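Local coordinates for protein GDSL-like Lipase (Parabacteroides distasonis, PDB 3P94) that belongs to the GDSL-like (SGNH) serine hydrolases and probably cleaves ester bonds, perhaps those of lysophospholipids, at residues Ser55-Thr59 and Ser60-Val64; Val93-Leu96 and Glu97-Phe100; Gly101-Val104 and Ser105-Glu108; Ile141-Asn144 and Lys145-Lys148; Asp160-Ser163 and Ala164-Glu168. All coordinates share one frame; numbering follows the deposited sequence. Where two conformers were deposited one is given.

Contact 1: Ser55-Thr59 and Ser60-Val64; sequences SGQTT and SEMLV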
loop_
_atom_site.group_PDB
_atom_site.type_symbol
_atom_site.label_atom_id
_atom_site.label_comp_id
_atom_site.label_asym_id
_atom_site.label_seq_id
_atom_site.Cartn_x
_atom_site.Cartn_y
_atom_site.Cartn_z
ATOM N N SER A 55 -9.292 4.016 2.166
ATOM C CA SER A 55 -10.123 2.849 1.895
ATOM C C SER A 55 -10.664 2.813 0.462
ATOM O O SER A 55 -11.086 3.841 -0.054
ATOM C CB SER A 55 -11.295 2.796 2.864
ATOM O OG SER A 55 -10.816 2.560 4.176
ATOM N N GLY A 56 -10.627 1.618 -0.139
ATOM C CA GLY A 56 -11.155 1.331 -1.468
ATOM C C GLY A 56 -10.375 1.807 -2.677
ATOM O O GLY A 56 -10.770 1.508 -3.808
ATOM N N GLN A 57 -9.269 2.533 -2.467
ATOM C CA GLN A 57 -8.499 3.088 -3.577
ATOM C C GLN A 57 -7.697 2.040 -4.344
ATOM O O GLN A 57 -7.206 1.067 -3.765
ATOM C CB GLN A 57 -7.557 4.193 -3.095
ATOM C CG GLN A 57 -8.303 5.474 -2.740
ATOM C CD GLN A 57 -7.524 6.727 -3.055
ATOM O OE1 GLN A 57 -6.290 6.736 -3.081
ATOM N NE2 GLN A 57 -8.238 7.818 -3.331
ATOM N N THR A 58 -7.569 2.265 -5.650
ATOM C CA THR A 58 -6.769 1.434 -6.540
ATOM C C THR A 58 -5.475 2.205 -6.833
ATOM O O THR A 58 -5.340 3.365 -6.420
ATOM C CB THR A 58 -7.530 1.053 -7.825
ATOM O OG1 THR A 58 -7.533 2.146 -8.751
ATOM C CG2 THR A 58 -8.932 0.515 -7.568
ATOM N N THR A 59 -4.549 1.583 -7.579
ATOM C CA THR A 59 -3.272 2.231 -7.948
ATOM C C THR A 59 -3.517 3.483 -8.816
ATOM O O THR A 59 -2.668 4.372 -8.819
ATOM C CB THR A 59 -2.351 1.242 -8.653
ATOM O OG1 THR A 59 -2.986 0.772 -9.835
ATOM C CG2 THR A 59 -1.919 0.072 -7.748
ATOM N N SER A 60 -4.676 3.555 -9.541
ATOM C CA SER A 60 -5.004 4.702 -10.394
ATOM C C SER A 60 -5.229 5.977 -9.556
ATOM O O SER A 60 -4.597 6.991 -9.846
ATOM C CB SER A 60 -6.210 4.405 -11.276
ATOM O OG SER A 60 -5.852 3.484 -12.292
ATOM N N GLU A 61 -6.079 5.924 -8.500
ATOM C CA GLU A 61 -6.318 7.094 -7.633
ATOM C C GLU A 61 -5.041 7.474 -6.921
ATOM O O GLU A 61 -4.734 8.652 -6.763
ATOM C CB GLU A 61 -7.428 6.849 -6.598
ATOM C CG GLU A 61 -8.809 6.654 -7.209
ATOM C CD GLU A 61 -9.235 5.202 -7.343
ATOM O OE1 GLU A 61 -8.355 4.309 -7.387
ATOM O OE2 GLU A 61 -10.460 4.956 -7.361
HETATM N N MSE A 62 -4.280 6.462 -6.522
HETATM C CA MSE A 62 -3.035 6.662 -5.813
HETATM C C MSE A 62 -1.998 7.386 -6.663
HETATM O O MSE A 62 -1.346 8.310 -6.154
HETATM C CB MSE A 62 -2.513 5.316 -5.321
HETATM C CG MSE A 62 -3.256 4.826 -4.118
HETATM SE SE MSE A 62 -2.375 3.234 -3.502
HETATM C CE MSE A 62 -4.024 2.158 -3.266
ATOM N N LEU A 63 -1.861 7.014 -7.950
ATOM C CA LEU A 63 -0.920 7.686 -8.859
ATOM C C LEU A 63 -1.303 9.180 -9.010
ATOM O O LEU A 63 -0.421 10.042 -9.019
ATOM C CB LEU A 63 -0.884 6.982 -10.238
ATOM C CG LEU A 63 -0.031 7.643 -11.342
ATOM C CD1 LEU A 63 1.442 7.798 -10.914
ATOM C CD2 LEU A 63 -0.113 6.864 -12.640
ATOM N N VAL A 64 -2.607 9.480 -9.080
ATOM C CA VAL A 64 -3.107 10.855 -9.211
ATOM C C VAL A 64 -2.942 11.629 -7.862
ATOM O O VAL A 64 -2.521 12.783 -7.866
ATOM C CB VAL A 64 -4.566 10.865 -9.736
ATOM C CG1 VAL A 64 -5.215 12.245 -9.599
ATOM C CG2 VAL A 64 -4.602 10.408 -11.193
HETATM O O HOH W 1 -11.512 2.612 -6.309
#
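Thr58 and Glu61 form a capping box at the start of helix 59-71, where the chain leaves the loop that follows strand 49-53. Most of the grip is polar. Glu61 OE1 accepts twice from the same residue: from Thr58 N at 2.8 Å and from Thr58 OG1 at 2.7 Å. The two donors lie on opposite faces of the carboxylate plane, the hydroxyl on the syn side and the amide well above the plane, so the group is pinned between them. A bend at chi2 (99°) folds the Glu61 chain back towards the N terminus to reach this position. Thr58 OG1 also accepts from Ser60 N at 3.3 Å, capping an amide of the first turn. The other carboxylate oxygen, Glu61 OE2, accepts a hydrogen bond from a water that also donates to Gly56 O, which ties the loop to the cap.

Backbone bonds then begin the helix, Met62 N to Thr58 O at 3.3 Å and Leu63 N to Thr59 O at 2.9 Å. The Thr59 hydroxyl turns elsewhere, to Asp86 and to Asn102 of helix 96-112.

Van der Waals contacts fill in beside the box. The flat end of Gln57 lies against the Glu61 methylene, with its NE2 and CD both 3.5 Å from Glu61 CB. The Gln57 amide is held by partners beyond the cap: OE1 accepts from Arg65, and NE2 donates to Ala7 O and Gln8. Met62, a selenomethionine, runs past the Thr58 carbonyl and ends with its methyl CE 3.4 Å from Gln57 O.

Contact 2: Val93-Leu96 and Glu97-Phe100; sequences VIAL and ENVF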
loop_
_atom_site.group_PDB
_atom_site.type_symbol
_atom_site.label_atom_id
_atom_site.label_comp_id
_atom_site.label_asym_id
_atom_site.label_seq_id
_atom_site.Cartn_x
_atom_site.Cartn_y
_atom_site.Cartn_z
ATOM N N VAL A 93 -12.660 -2.536 -14.616
ATOM C CA VAL A 93 -11.756 -3.547 -15.162
ATOM C C VAL A 93 -10.391 -2.904 -15.484
ATOM O O VAL A 93 -10.327 -1.801 -16.049
ATOM C CB VAL A 93 -12.382 -4.268 -16.394
ATOM C CG1 VAL A 93 -12.646 -3.315 -17.561
ATOM C CG2 VAL A 93 -11.545 -5.473 -16.826
ATOM N N ILE A 94 -9.318 -3.585 -15.103
ATOM C CA ILE A 94 -7.948 -3.144 -15.363
ATOM C C ILE A 94 -7.053 -4.388 -15.496
ATOM O O ILE A 94 -7.135 -5.291 -14.662
ATOM C CB ILE A 94 -7.411 -2.112 -14.319
ATOM C CG1 ILE A 94 -6.005 -1.573 -14.729
ATOM C CG2 ILE A 94 -7.476 -2.624 -12.855
ATOM C CD1 ILE A 94 -5.481 -0.329 -13.955
ATOM N N ALA A 95 -6.233 -4.445 -16.560
ATOM C CA ALA A 95 -5.293 -5.546 -16.775
ATOM C C ALA A 95 -4.200 -5.478 -15.714
ATOM O O ALA A 95 -3.782 -4.380 -15.323
ATOM C CB ALA A 95 -4.692 -5.479 -18.175
ATOM N N LEU A 96 -3.769 -6.645 -15.211
ATOM C CA LEU A 96 -2.781 -6.724 -14.133
ATOM C C LEU A 96 -1.475 -5.996 -14.487
ATOM O O LEU A 96 -0.866 -5.396 -13.592
ATOM C CB LEU A 96 -2.513 -8.186 -13.744
ATOM C CG LEU A 96 -1.995 -8.435 -12.326
ATOM C CD1 LEU A 96 -3.020 -8.038 -11.275
ATOM C CD2 LEU A 96 -1.614 -9.881 -12.142
ATOM N N GLU A 97 -1.076 -6.015 -15.780
ATOM C CA GLU A 97 0.123 -5.327 -16.273
ATOM C C GLU A 97 0.004 -3.802 -16.098
ATOM O O GLU A 97 1.009 -3.133 -15.863
ATOM C CB GLU A 97 0.380 -5.669 -17.758
ATOM C CG GLU A 97 0.902 -7.083 -17.987
ATOM C CD GLU A 97 -0.107 -8.204 -18.189
ATOM O OE1 GLU A 97 -1.273 -8.064 -17.755
ATOM O OE2 GLU A 97 0.290 -9.244 -18.764
ATOM N N ASN A 98 -1.219 -3.257 -16.209
ATOM C CA ASN A 98 -1.491 -1.830 -16.082
ATOM C C ASN A 98 -1.527 -1.407 -14.610
ATOM O O ASN A 98 -1.212 -0.254 -14.298
ATOM C CB ASN A 98 -2.775 -1.461 -16.829
ATOM C CG ASN A 98 -2.638 -1.589 -18.332
ATOM O OD1 ASN A 98 -1.568 -1.397 -18.909
ATOM N ND2 ASN A 98 -3.723 -1.904 -18.999
ATOM N N VAL A 99 -1.860 -2.354 -13.706
ATOM C CA VAL A 99 -1.817 -2.167 -12.249
ATOM C C VAL A 99 -0.338 -1.993 -11.884
ATOM O O VAL A 99 0.031 -1.023 -11.211
ATOM C CB VAL A 99 -2.469 -3.361 -11.500
ATOM C CG1 VAL A 99 -2.343 -3.209 -9.981
ATOM C CG2 VAL A 99 -3.931 -3.549 -11.920
ATOM N N PHE A 100 0.513 -2.905 -12.407
ATOM C CA PHE A 100 1.960 -2.862 -12.226
ATOM C C PHE A 100 2.530 -1.544 -12.789
ATOM O O PHE A 100 3.385 -0.943 -12.149
ATOM C CB PHE A 100 2.626 -4.078 -12.893
ATOM C CG PHE A 100 4.139 -4.044 -12.870
ATOM C CD1 PHE A 100 4.832 -4.098 -11.671
ATOM C CD2 PHE A 100 4.868 -3.942 -14.053
ATOM C CE1 PHE A 100 6.232 -4.044 -11.653
ATOM C CE2 PHE A 100 6.271 -3.899 -14.033
ATOM C CZ PHE A 100 6.938 -3.958 -12.834
HETATM O O HOH W 2 -6.254 -2.149 -18.404
#
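Ile94 and Val99 make a hydrophobic staple across the N terminus of helix 96-112: Ala95 is the N-cap, and Ile94, just before it, packs on Val99, the fourth residue of the helix. The apolar part rests on methyl groups, Ile94 CG2 meeting Val99 CG2 at 3.8 Å. With chi1 at -174°, Ile94 CG1 stands opposite its own backbone N and lies against Asn98 CB at 3.9 Å, while CD1 continues over the same two residues. A glycine in place of Ile94 would probably leave the Val99 methyl and the Asn98 methylene without their apolar cover, opening a gap beside the first turn.

Backbone hydrogen bonds start the helix. Ala95 O accepts from two amides: Val99 N, at 3.2 Å, lies in the carbonyl plane, whereas Asn98 N, at 2.9 Å, comes from well above it. Phe100 N then reaches Leu96 O at 3.1 Å in the next regular bond.

The alanine side chain has no polar group with which to cap. Separately, a water accepts from Ala95 N and from Asn98 ND2, so the amide of the N-cap and the side chain of the third helical residue share one oxygen. Outside this turn Leu96 leans on Gln142 and Trp146 of helix 137-153. The shortest link of the water bridge is that to Asn98 ND2, at 2.6 Å.

Contact 3: Gly101-Val104 and Ser105-Glu108; sequences GNLV and SMAE
Leu103 and Met106, a selenomethionine, pack together on the buried face of helix 96-112, Leu103 CD2 touching Met106 CE at 3.8 Å as the two chains cross. A bend at chi3 turns the Met106 methyl back towards the preceding turn, where it also lies 3.8 Å from Asn102 O. This tight side faces inward: Leu103 and Ala107 meet Phe119 of strand 116-120, and Met106 meets Phe66 of helix 59-71. Asn102 belongs with it through its amide, whose ND2 bonds Thr59 OG1 and, weakly, Ser60 OG.

Burial falls away towards the exposed Glu108 and the partly exposed Ser105. Val104 and Glu108 lie side by side and point the same way, both touching Tyr150 of helix 137-153; Glu108 CG is 3.3 Å from Val104 O, and Glu108 OE2 comes to 3.9 Å from Val104 CG1.

Beneath both sides the backbone is regular. Ser105 N, Met106 N, Ala107 N and Glu108 N each donate to the carbonyl four residues earlier, the first to Gly101 O at 2.9 Å. An inner face on the sheet, flanks against neighbouring helices and an outer edge towards solvent is the arrangement of a helix linking two parallel strands in a flavodoxin-like alpha/beta fold.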
loop_
_atom_site.group_PDB
_atom_site.type_symbol
_atom_site.label_atom_id
_atom_site.label_comp_id
_atom_site.label_asym_id
_atom_site.label_seq_id
_atom_site.Cartn_x
_atom_site.Cartn_y
_atom_site.Cartn_z
ATOM N N GLY A 101 2.036 -1.124 -13.960
ATOM C CA GLY A 101 2.454 0.105 -14.631
ATOM C C GLY A 101 2.238 1.345 -13.787
ATOM O O GLY A 101 3.092 2.238 -13.768
ATOM N N ASN A 102 1.100 1.406 -13.069
ATOM C CA ASN A 102 0.783 2.501 -12.155
ATOM C C ASN A 102 1.796 2.548 -11.007
ATOM O O ASN A 102 2.211 3.638 -10.602
ATOM C CB ASN A 102 -0.627 2.352 -11.597
ATOM C CG ASN A 102 -1.724 2.817 -12.509
ATOM O OD1 ASN A 102 -1.523 3.613 -13.415
ATOM N ND2 ASN A 102 -2.928 2.374 -12.246
ATOM N N LEU A 103 2.183 1.357 -10.484
ATOM C CA LEU A 103 3.170 1.256 -9.400
ATOM C C LEU A 103 4.542 1.724 -9.902
ATOM O O LEU A 103 5.225 2.434 -9.175
ATOM C CB LEU A 103 3.239 -0.185 -8.843
ATOM C CG LEU A 103 1.952 -0.705 -8.141
ATOM C CD1 LEU A 103 1.973 -2.227 -8.017
ATOM C CD2 LEU A 103 1.772 -0.082 -6.771
ATOM N N VAL A 104 4.913 1.374 -11.156
ATOM C CA VAL A 104 6.184 1.806 -11.786
ATOM C C VAL A 104 6.187 3.345 -11.945
ATOM O O VAL A 104 7.199 3.989 -11.659
ATOM C CB VAL A 104 6.451 1.093 -13.139
ATOM C CG1 VAL A 104 7.697 1.646 -13.842
ATOM C CG2 VAL A 104 6.578 -0.414 -12.945
ATOM N N SER A 105 5.053 3.930 -12.366
ATOM C CA SER A 105 4.945 5.385 -12.517
ATOM C C SER A 105 5.084 6.080 -11.152
ATOM O O SER A 105 5.769 7.094 -11.080
ATOM C CB SER A 105 3.640 5.757 -13.196
ATOM O OG SER A 105 3.751 5.482 -14.580
HETATM N N MSE A 106 4.498 5.508 -10.061
HETATM C CA MSE A 106 4.677 6.057 -8.698
HETATM C C MSE A 106 6.163 5.995 -8.296
HETATM O O MSE A 106 6.698 6.987 -7.784
HETATM C CB MSE A 106 3.824 5.319 -7.661
HETATM C CG MSE A 106 2.321 5.607 -7.782
HETATM SE SE MSE A 106 1.353 4.804 -6.272
HETATM C CE MSE A 106 0.379 3.459 -7.265
ATOM N N ALA A 107 6.839 4.856 -8.567
ATOM C CA ALA A 107 8.262 4.672 -8.253
ATOM C C ALA A 107 9.117 5.698 -8.991
ATOM O O ALA A 107 10.007 6.295 -8.386
ATOM C CB ALA A 107 8.711 3.249 -8.605
ATOM N N GLU A 108 8.822 5.935 -10.279
ATOM C CA GLU A 108 9.578 6.881 -11.104
ATOM C C GLU A 108 9.347 8.331 -10.652
ATOM O O GLU A 108 10.298 9.117 -10.656
ATOM C CB GLU A 108 9.246 6.697 -12.587
ATOM C CG GLU A 108 9.818 5.402 -13.154
ATOM C CD GLU A 108 9.708 5.186 -14.653
ATOM O OE1 GLU A 108 8.993 5.957 -15.332
ATOM O OE2 GLU A 108 10.358 4.242 -15.151
#

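Contact 4: Ile141-Asn144 and Lys145-Lys148; sequences IQLN and KWIK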
loop_
_atom_site.group_PDB
_atom_site.type_symbol
_atom_site.label_atom_id
_atom_site.label_comp_id
_atom_site.label_asym_id
_atom_site.label_seq_id
_atom_site.Cartn_x
_atom_site.Cartn_y
_atom_site.Cartn_z
ATOM N N ILE A 141 -0.164 -13.198 -6.371
ATOM C CA ILE A 141 1.152 -13.822 -6.520
ATOM C C ILE A 141 1.834 -13.314 -7.803
ATOM O O ILE A 141 3.016 -12.990 -7.741
ATOM C CB ILE A 141 1.055 -15.383 -6.449
ATOM C CG1 ILE A 141 0.813 -15.826 -4.982
ATOM C CG2 ILE A 141 2.304 -16.081 -7.025
ATOM C CD1 ILE A 141 0.105 -17.130 -4.835
ATOM N N GLN A 142 1.094 -13.211 -8.936
ATOM C CA GLN A 142 1.668 -12.731 -10.200
ATOM C C GLN A 142 2.136 -11.271 -10.077
ATOM O O GLN A 142 3.267 -10.952 -10.465
ATOM C CB GLN A 142 0.685 -12.887 -11.377
ATOM C CG GLN A 142 1.232 -12.356 -12.722
ATOM C CD GLN A 142 2.456 -13.106 -13.192
ATOM O OE1 GLN A 142 2.353 -14.153 -13.807
ATOM N NE2 GLN A 142 3.645 -12.599 -12.896
ATOM N N LEU A 143 1.276 -10.405 -9.523
ATOM C CA LEU A 143 1.604 -8.991 -9.321
ATOM C C LEU A 143 2.831 -8.855 -8.422
ATOM O O LEU A 143 3.713 -8.068 -8.753
ATOM C CB LEU A 143 0.402 -8.218 -8.739
ATOM C CG LEU A 143 0.592 -6.695 -8.482
ATOM C CD1 LEU A 143 1.091 -5.936 -9.747
ATOM C CD2 LEU A 143 -0.704 -6.079 -8.018
ATOM N N ASN A 144 2.907 -9.642 -7.321
ATOM C CA ASN A 144 4.039 -9.602 -6.389
ATOM C C ASN A 144 5.342 -10.028 -7.048
ATOM O O ASN A 144 6.385 -9.484 -6.705
ATOM C CB ASN A 144 3.772 -10.452 -5.153
ATOM C CG ASN A 144 2.829 -9.800 -4.173
ATOM O OD1 ASN A 144 2.544 -8.601 -4.265
ATOM N ND2 ASN A 144 2.343 -10.565 -3.196
ATOM N N LYS A 145 5.278 -10.970 -8.016
ATOM C CA LYS A 145 6.443 -11.435 -8.760
ATOM C C LYS A 145 7.032 -10.271 -9.550
ATOM O O LYS A 145 8.248 -10.074 -9.535
ATOM C CB LYS A 145 6.057 -12.603 -9.688
ATOM C CG LYS A 145 7.229 -13.442 -10.121
ATOM C CD LYS A 145 6.844 -14.404 -11.232
ATOM C CE LYS A 145 8.074 -15.059 -11.825
ATOM N NZ LYS A 145 7.759 -15.777 -13.086
ATOM N N TRP A 146 6.156 -9.486 -10.209
ATOM C CA TRP A 146 6.539 -8.309 -10.997
ATOM C C TRP A 146 7.096 -7.200 -10.109
ATOM O O TRP A 146 8.131 -6.616 -10.455
ATOM C CB TRP A 146 5.351 -7.784 -11.806
ATOM C CG TRP A 146 4.919 -8.693 -12.920
ATOM C CD1 TRP A 146 5.684 -9.608 -13.589
ATOM C CD2 TRP A 146 3.616 -8.751 -13.508
ATOM N NE1 TRP A 146 4.944 -10.221 -14.564
ATOM C CE2 TRP A 146 3.662 -9.720 -14.532
ATOM C CE3 TRP A 146 2.411 -8.073 -13.271
ATOM C CZ2 TRP A 146 2.550 -10.025 -15.321
ATOM C CZ3 TRP A 146 1.313 -8.372 -14.056
ATOM C CH2 TRP A 146 1.395 -9.318 -15.082
ATOM N N ILE A 147 6.420 -6.918 -8.971
ATOM C CA ILE A 147 6.857 -5.893 -8.011
ATOM C C ILE A 147 8.256 -6.240 -7.488
ATOM O O ILE A 147 9.137 -5.377 -7.505
ATOM C CB ILE A 147 5.853 -5.722 -6.840
ATOM C CG1 ILE A 147 4.478 -5.210 -7.332
ATOM C CG2 ILE A 147 6.430 -4.777 -5.749
ATOM C CD1 ILE A 147 3.335 -5.331 -6.230
ATOM N N LYS A 148 8.447 -7.495 -7.022
ATOM C CA LYS A 148 9.731 -7.956 -6.480
ATOM C C LYS A 148 10.861 -7.867 -7.515
ATOM O O LYS A 148 11.953 -7.404 -7.178
ATOM C CB LYS A 148 9.625 -9.388 -5.938
ATOM C CG LYS A 148 10.838 -9.760 -5.073
ATOM C CD LYS A 148 10.826 -11.222 -4.641
ATOM C CE LYS A 148 11.924 -11.504 -3.638
ATOM N NZ LYS A 148 13.286 -11.222 -4.188
#
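Gln142 swings CG opposite its backbone N (chi1 178°) and then bends at chi2 (63°), folding its amide over one face of the Trp146 indole, one turn further along helix 137-153. This helix is the crossover of the beta-alpha-beta unit formed with strands 116-120 and 157-159. The methylene makes a CH-pi contact: Gln142 CG sits 3.9 Å from the centroid of the six-membered Trp146 ring, over its face. The amide, 23° from parallel with the indole, lies over the same ring system, its NE2 toward the rim. Gln142 NE2 comes to 3.2 Å from Trp146 NE1; as both are donors, this is a close approach over the face, not a hydrogen bond. A tetraethylene glycol, probably from the crystallisation liquor, also lies close to the tryptophan.

On the inner side the contacts are aliphatic. Leu143 CG meets Ile147 CD1 at 3.8 Å, while Leu143 CD1 reaches Trp146 CE3 more loosely, at 4.3 Å. Asn144 runs beside Ile147, and its OD1 accepts from Val122 N in the loop after strand 116-120. At the surface Lys148 forms a salt bridge with Asp152.

Regular backbone bonds run beneath, the tightest being Ile147 N to Leu143 O and Lys148 N to Asn144 O. In both of these N and O are 2.9 Å apart.

Contact 5: Asp160-Ser163 and Ala164-Glu168; sequences DYHS and AMKDE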
loop_
_atom_site.group_PDB
_atom_site.type_symbol
_atom_site.label_atom_id
_atom_site.label_comp_id
_atom_site.label_asym_id
_atom_site.label_seq_id
_atom_site.Cartn_x
_atom_site.Cartn_y
_atom_site.Cartn_z
ATOM N N ASP A 160 8.227 -8.283 2.172
ATOM C CA ASP A 160 7.461 -9.492 1.911
ATOM C C ASP A 160 6.503 -9.856 3.061
ATOM O O ASP A 160 6.722 -10.820 3.821
ATOM C CB ASP A 160 8.387 -10.666 1.566
ATOM C CG ASP A 160 7.697 -11.863 0.923
ATOM O OD1 ASP A 160 6.465 -11.801 0.704
ATOM O OD2 ASP A 160 8.391 -12.844 0.612
ATOM N N TYR A 161 5.379 -9.134 3.117
ATOM C CA TYR A 161 4.306 -9.457 4.056
ATOM C C TYR A 161 3.671 -10.798 3.706
ATOM O O TYR A 161 3.308 -11.563 4.597
ATOM C CB TYR A 161 3.187 -8.404 3.985
ATOM C CG TYR A 161 3.502 -6.993 4.418
ATOM C CD1 TYR A 161 4.242 -6.746 5.569
ATOM C CD2 TYR A 161 2.916 -5.904 3.779
ATOM C CE1 TYR A 161 4.455 -5.446 6.027
ATOM C CE2 TYR A 161 3.113 -4.604 4.231
ATOM C CZ TYR A 161 3.880 -4.380 5.357
ATOM O OH TYR A 161 4.072 -3.097 5.795
ATOM N N HIS A 162 3.473 -11.030 2.390
ATOM C CA HIS A 162 2.769 -12.175 1.801
ATOM C C HIS A 162 3.305 -13.530 2.287
ATOM O O HIS A 162 2.506 -14.339 2.761
ATOM C CB HIS A 162 2.810 -12.097 0.253
ATOM C CG HIS A 162 1.865 -13.051 -0.420
ATOM N ND1 HIS A 162 2.151 -14.402 -0.523
ATOM C CD2 HIS A 162 0.662 -12.816 -1.001
ATOM C CE1 HIS A 162 1.115 -14.947 -1.149
ATOM N NE2 HIS A 162 0.199 -14.034 -1.465
ATOM N N SER A 163 4.631 -13.782 2.194
ATOM C CA SER A 163 5.201 -15.059 2.638
ATOM C C SER A 163 5.028 -15.288 4.149
ATOM O O SER A 163 4.851 -16.434 4.582
ATOM C CB SER A 163 6.677 -15.151 2.270
ATOM O OG SER A 163 6.834 -15.068 0.862
ATOM N N ALA A 164 5.058 -14.201 4.936
ATOM C CA ALA A 164 4.916 -14.249 6.393
ATOM C C ALA A 164 3.471 -14.475 6.858
ATOM O O ALA A 164 3.262 -14.886 8.002
ATOM C CB ALA A 164 5.432 -12.955 6.997
HETATM N N MSE A 165 2.476 -14.179 6.007
HETATM C CA MSE A 165 1.074 -14.252 6.433
HETATM C C MSE A 165 0.200 -15.278 5.691
HETATM O O MSE A 165 -0.896 -15.578 6.176
HETATM C CB MSE A 165 0.427 -12.860 6.261
HETATM C CG MSE A 165 1.098 -11.774 7.091
HETATM SE SE MSE A 165 0.507 -10.000 6.567
HETATM C CE MSE A 165 -1.132 -9.941 7.619
ATOM N N LYS A 166 0.642 -15.792 4.525
ATOM C CA LYS A 166 -0.193 -16.697 3.716
ATOM C C LYS A 166 -0.476 -18.046 4.391
ATOM O O LYS A 166 0.335 -18.532 5.173
ATOM C CB LYS A 166 0.440 -16.939 2.331
ATOM C CG LYS A 166 1.794 -17.655 2.362
ATOM C CD LYS A 166 2.398 -17.800 0.986
ATOM C CE LYS A 166 3.705 -18.550 1.043
ATOM N NZ LYS A 166 4.319 -18.670 -0.308
ATOM N N ASP A 167 -1.649 -18.638 4.072
ATOM C CA ASP A 167 -2.031 -19.986 4.496
ATOM C C ASP A 167 -1.808 -20.915 3.289
ATOM O O ASP A 167 -1.254 -20.464 2.276
ATOM C CB ASP A 167 -3.477 -20.045 5.051
ATOM C CG ASP A 167 -4.584 -19.608 4.102
ATOM O OD1 ASP A 167 -4.330 -19.527 2.877
ATOM O OD2 ASP A 167 -5.709 -19.372 4.580
ATOM N N GLU A 168 -2.251 -22.187 3.395
ATOM C CA GLU A 168 -2.090 -23.222 2.362
ATOM C C GLU A 168 -2.799 -22.892 1.027
ATOM O O GLU A 168 -2.420 -23.440 -0.008
ATOM C CB GLU A 168 -2.593 -24.575 2.890
ATOM C CG GLU A 168 -1.716 -25.187 3.969
ATOM C CD GLU A 168 -0.533 -25.985 3.459
ATOM O OE1 GLU A 168 0.476 -25.364 3.053
ATOM O OE2 GLU A 168 -0.609 -27.235 3.482
HETATM O O HOH W 3 4.683 -15.517 -0.856
HETATM O O HOH W 4 2.764 -18.032 5.982
#
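His162 O accepts from both Lys166 N and Met165 N at the end of the short helix 161-165, which follows the edge strand 157-159. Lys166 N comes nearly in line with the carbonyl at 2.9 Å; Met165 N, at 3.3 Å, stands high above its plane.

At the other end Asp160 OD1 caps the helix by accepting from Ser163 N at 3.1 Å, and Asp160 OD2 accepts from Ser163 OG at 2.7 Å. The serine oxygen in turn accepts from a water that also meets His162 ND1 and accepts from Lys166 NZ, so one water joins both ends of the helix.

The aliphatic part of Lys166 crosses the His162 side chain at about a right angle, CD lying 3.7 Å from ND1 of His162. The histidine also packs on Val140, Ile141 and Asn144 of helix 137-153. Inside, the selenium of Met165 packs on Tyr161 CB at 4.0 Å, with Met191 of helix 185-202 against both residues. An alanine in place of His162 would probably leave the shared water without its ring partner and free the lysine chain to swing.

With Lys166 NZ only 4.8 Å from His162 ND1 and a water between them, the positive charge of the lysine probably disfavours protonation of the imidazole.

Overall arrangement
All five contacts are local, each made where its two segments join, so they run in series and none nests or crosses. Contact 1 closes the loop after strand 49-53 and starts helix 59-71. Contact 2 closes the loop after helix 84-87 and starts helix 96-112, along which contact 3 continues. Contact 4 lies on helix 137-153, and contact 5 forms the short helix after strand 157-159. Through space they form a row: contact 1 packs on contacts 2 and 3, these on contact 4 through Leu96 and Glu97 against Trp146 and Leu103 against Ile147, and contact 4 on contact 5 through Asn144 and His162. Contacts 1 and 5, with centres about 23 Å apart, lie on opposite sides of the chain's centre.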